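Local coordinates for UPF0270 protein PA3463 (Pseudomonas aeruginosa, PDB 1Y0N) that is of unknown function and belongs to the uncharacterised UPF0270 family, folding as two helices beside a small antiparallel sheet, at residues L19-T24 with R39-R44. Residues are numbered along the deposited sequence; the frame is centred on the assembly and turned at random.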
loop_
_atom_site.group_PDB
_atom_site.type_symbol
_atom_site.label_atom_id
_atom_site.label_comp_id
_atom_site.label_asym_id
_atom_site.label_seq_id
_atom_site.Cartn_x
_atom_site.Cartn_y
_atom_site.Cartn_z
ATOM N N LEU A 19 4.829 4.105 0.013
ATOM C CA LEU A 19 5.025 3.971 -1.444
ATOM C C LEU A 19 6.480 3.707 -1.784
ATOM O O LEU A 19 6.783 2.815 -2.555
ATOM C CB LEU A 19 4.511 5.218 -2.196
ATOM C CG LEU A 19 2.991 5.292 -2.319
ATOM C CD1 LEU A 19 2.603 6.741 -2.637
ATOM C CD2 LEU A 19 2.481 4.346 -3.395
ATOM N N GLU A 20 7.386 4.484 -1.170
ATOM C CA GLU A 20 8.825 4.305 -1.325
ATOM C C GLU A 20 9.283 2.939 -0.847
ATOM O O GLU A 20 10.017 2.249 -1.587
ATOM C CB GLU A 20 9.592 5.484 -0.657
ATOM C CG GLU A 20 11.065 5.262 -0.588
ATOM C CD GLU A 20 11.870 6.559 -0.415
ATOM O OE1 GLU A 20 11.260 7.670 -0.201
ATOM O OE2 GLU A 20 13.127 6.411 -0.516
ATOM N N ASP A 21 8.819 2.499 0.338
ATOM C CA ASP A 21 9.115 1.127 0.815
ATOM C C ASP A 21 8.720 0.100 -0.223
ATOM O O ASP A 21 9.495 -0.782 -0.572
ATOM C CB ASP A 21 8.381 0.799 2.132
ATOM C CG ASP A 21 8.945 1.588 3.323
ATOM O OD1 ASP A 21 10.012 2.204 3.163
ATOM O OD2 ASP A 21 8.292 1.616 4.396
ATOM N N PHE A 22 7.518 0.236 -0.753
ATOM C CA PHE A 22 6.935 -0.783 -1.664
ATOM C C PHE A 22 7.765 -0.893 -2.911
ATOM O O PHE A 22 8.132 -1.990 -3.322
ATOM C CB PHE A 22 5.467 -0.406 -1.945
ATOM C CG PHE A 22 4.800 -1.261 -2.975
ATOM C CD1 PHE A 22 4.421 -2.561 -2.684
ATOM C CD2 PHE A 22 4.582 -0.758 -4.260
ATOM C CE1 PHE A 22 3.809 -3.378 -3.663
ATOM C CE2 PHE A 22 3.934 -1.536 -5.246
ATOM C CZ PHE A 22 3.580 -2.854 -4.957
ATOM N N VAL A 23 8.077 0.224 -3.537
ATOM C CA VAL A 23 8.779 0.166 -4.830
ATOM C C VAL A 23 10.268 -0.174 -4.693
ATOM O O VAL A 23 10.945 -0.460 -5.685
ATOM C CB VAL A 23 8.542 1.438 -5.744
ATOM C CG1 VAL A 23 7.076 1.693 -5.912
ATOM C CG2 VAL A 23 9.216 2.715 -5.171
ATOM N N THR A 24 10.771 -0.191 -3.461
ATOM C CA THR A 24 12.100 -0.707 -3.264
ATOM C C THR A 24 12.113 -2.044 -2.531
ATOM O O THR A 24 13.181 -2.554 -2.248
ATOM C CB THR A 24 13.024 0.303 -2.582
ATOM O OG1 THR A 24 12.444 0.742 -1.360
ATOM C CG2 THR A 24 13.261 1.528 -3.490
ATOM N N ARG A 39 8.514 5.257 -10.386
ATOM C CA ARG A 39 8.034 4.017 -9.784
ATOM C C ARG A 39 6.977 4.297 -8.728
ATOM O O ARG A 39 6.003 3.577 -8.649
ATOM C CB ARG A 39 9.227 3.242 -9.223
ATOM C CG ARG A 39 10.032 2.481 -10.289
ATOM C CD ARG A 39 11.123 1.670 -9.590
ATOM N NE ARG A 39 12.151 2.595 -9.148
ATOM C CZ ARG A 39 13.072 2.373 -8.213
ATOM N NH1 ARG A 39 13.134 1.241 -7.527
ATOM N NH2 ARG A 39 13.949 3.328 -7.953
ATOM N N VAL A 40 7.168 5.359 -7.932
ATOM C CA VAL A 40 6.219 5.764 -6.918
ATOM C C VAL A 40 4.901 6.180 -7.594
ATOM O O VAL A 40 3.815 5.835 -7.112
ATOM C CB VAL A 40 6.801 6.901 -5.950
ATOM C CG1 VAL A 40 5.707 7.550 -5.065
ATOM C CG2 VAL A 40 7.952 6.329 -5.024
ATOM N N GLU A 41 4.994 6.942 -8.699
ATOM C CA GLU A 41 3.769 7.365 -9.386
ATOM C C GLU A 41 3.009 6.160 -9.982
ATOM O O GLU A 41 1.780 6.171 -9.995
ATOM C CB GLU A 41 4.066 8.405 -10.506
ATOM C CG GLU A 41 4.289 9.794 -10.055
ATOM C CD GLU A 41 3.019 10.446 -9.459
ATOM O OE1 GLU A 41 1.846 10.123 -9.848
ATOM O OE2 GLU A 41 3.231 11.279 -8.561
ATOM N N ARG A 42 3.735 5.186 -10.491
ATOM C CA ARG A 42 3.129 3.966 -10.983
ATOM C C ARG A 42 2.412 3.266 -9.822
ATOM O O ARG A 42 1.321 2.742 -9.974
ATOM C CB ARG A 42 4.140 2.989 -11.547
ATOM C CG ARG A 42 4.822 3.368 -12.838
ATOM C CD ARG A 42 5.757 2.265 -13.213
ATOM N NE ARG A 42 6.386 2.615 -14.486
ATOM C CZ ARG A 42 7.513 2.081 -14.929
ATOM N NH1 ARG A 42 8.146 1.170 -14.192
ATOM N NH2 ARG A 42 8.012 2.444 -16.104
ATOM N N ALA A 43 3.025 3.269 -8.639
ATOM C CA ALA A 43 2.379 2.635 -7.462
ATOM C C ALA A 43 1.108 3.408 -6.973
ATOM O O ALA A 43 0.131 2.822 -6.490
ATOM C CB ALA A 43 3.439 2.458 -6.344
ATOM N N ARG A 44 1.139 4.734 -7.063
ATOM C CA ARG A 44 0.015 5.559 -6.705
ATOM C C ARG A 44 -1.180 5.289 -7.635
ATOM O O ARG A 44 -2.314 5.362 -7.193
ATOM C CB ARG A 44 0.307 7.059 -6.839
ATOM C CG ARG A 44 1.113 7.708 -5.777
ATOM C CD ARG A 44 1.158 9.289 -5.935
ATOM N NE ARG A 44 2.206 9.782 -5.064
ATOM C CZ ARG A 44 2.070 9.981 -3.757
ATOM N NH1 ARG A 44 0.905 9.731 -3.144
ATOM N NH2 ARG A 44 3.127 10.411 -3.056
#
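Leu19 and Val23, one turn apart on helix 12-24, pack against Arg39, Val40, Ala43 and Arg44 of helix 36-48. The segment axes approach to 9.2 Å, and their directions differ by 105°. Leu19 splits its branches between two partners. Its CD2 meets the methyl of Ala43, with CD2 3.6 Å from Ala43 CB. Its CD1 sits over the centre of one face of the Arg44 guanidinium, 3.5 Å from Arg44 CZ. The Arg44 chain runs extended from CG to NE and crosses Leu19 at about a right angle. Asn16 OD1 accepts a hydrogen bond from Arg44 NH2, which probably helps fix the rotation of the guanidinium whose face CD1 covers.

Val23 also divides its methyls. With chi1 at -53°, CG1 is anti to the carbonyl carbon and reaches Ala43 CB at 3.7 Å. This leaves CG2 between the backbone N and the carbonyl carbon, where it meets Val40 CG2 at 3.8 Å. Val40 turns its other methyl, CG1, to Leu19 CB at 3.9 Å, so it touches both residues. Phe22 brings CD2 to within 4.0 Å of Ala43 CB, and its ring also packs on Leu65 and Leu67 of strand 63-67.

Farther along the contact, Arg39 lays CB against Val23 CB. Its chain bends at chi3 (-74°), and NH1 comes near Thr24 CG2 and 3.3 Å from Val23 O. Arg39 NE makes a weak hydrogen bond to Thr34 O. Thr24 OG1 donates to Glu20 O within its own helix. The contact is thus mainly apolar: methyls of Leu19, Val23, Val40 and Ala43 form its centre, while Arg44 offers Leu19 a guanidinium face and keeps NH2 for Asn16.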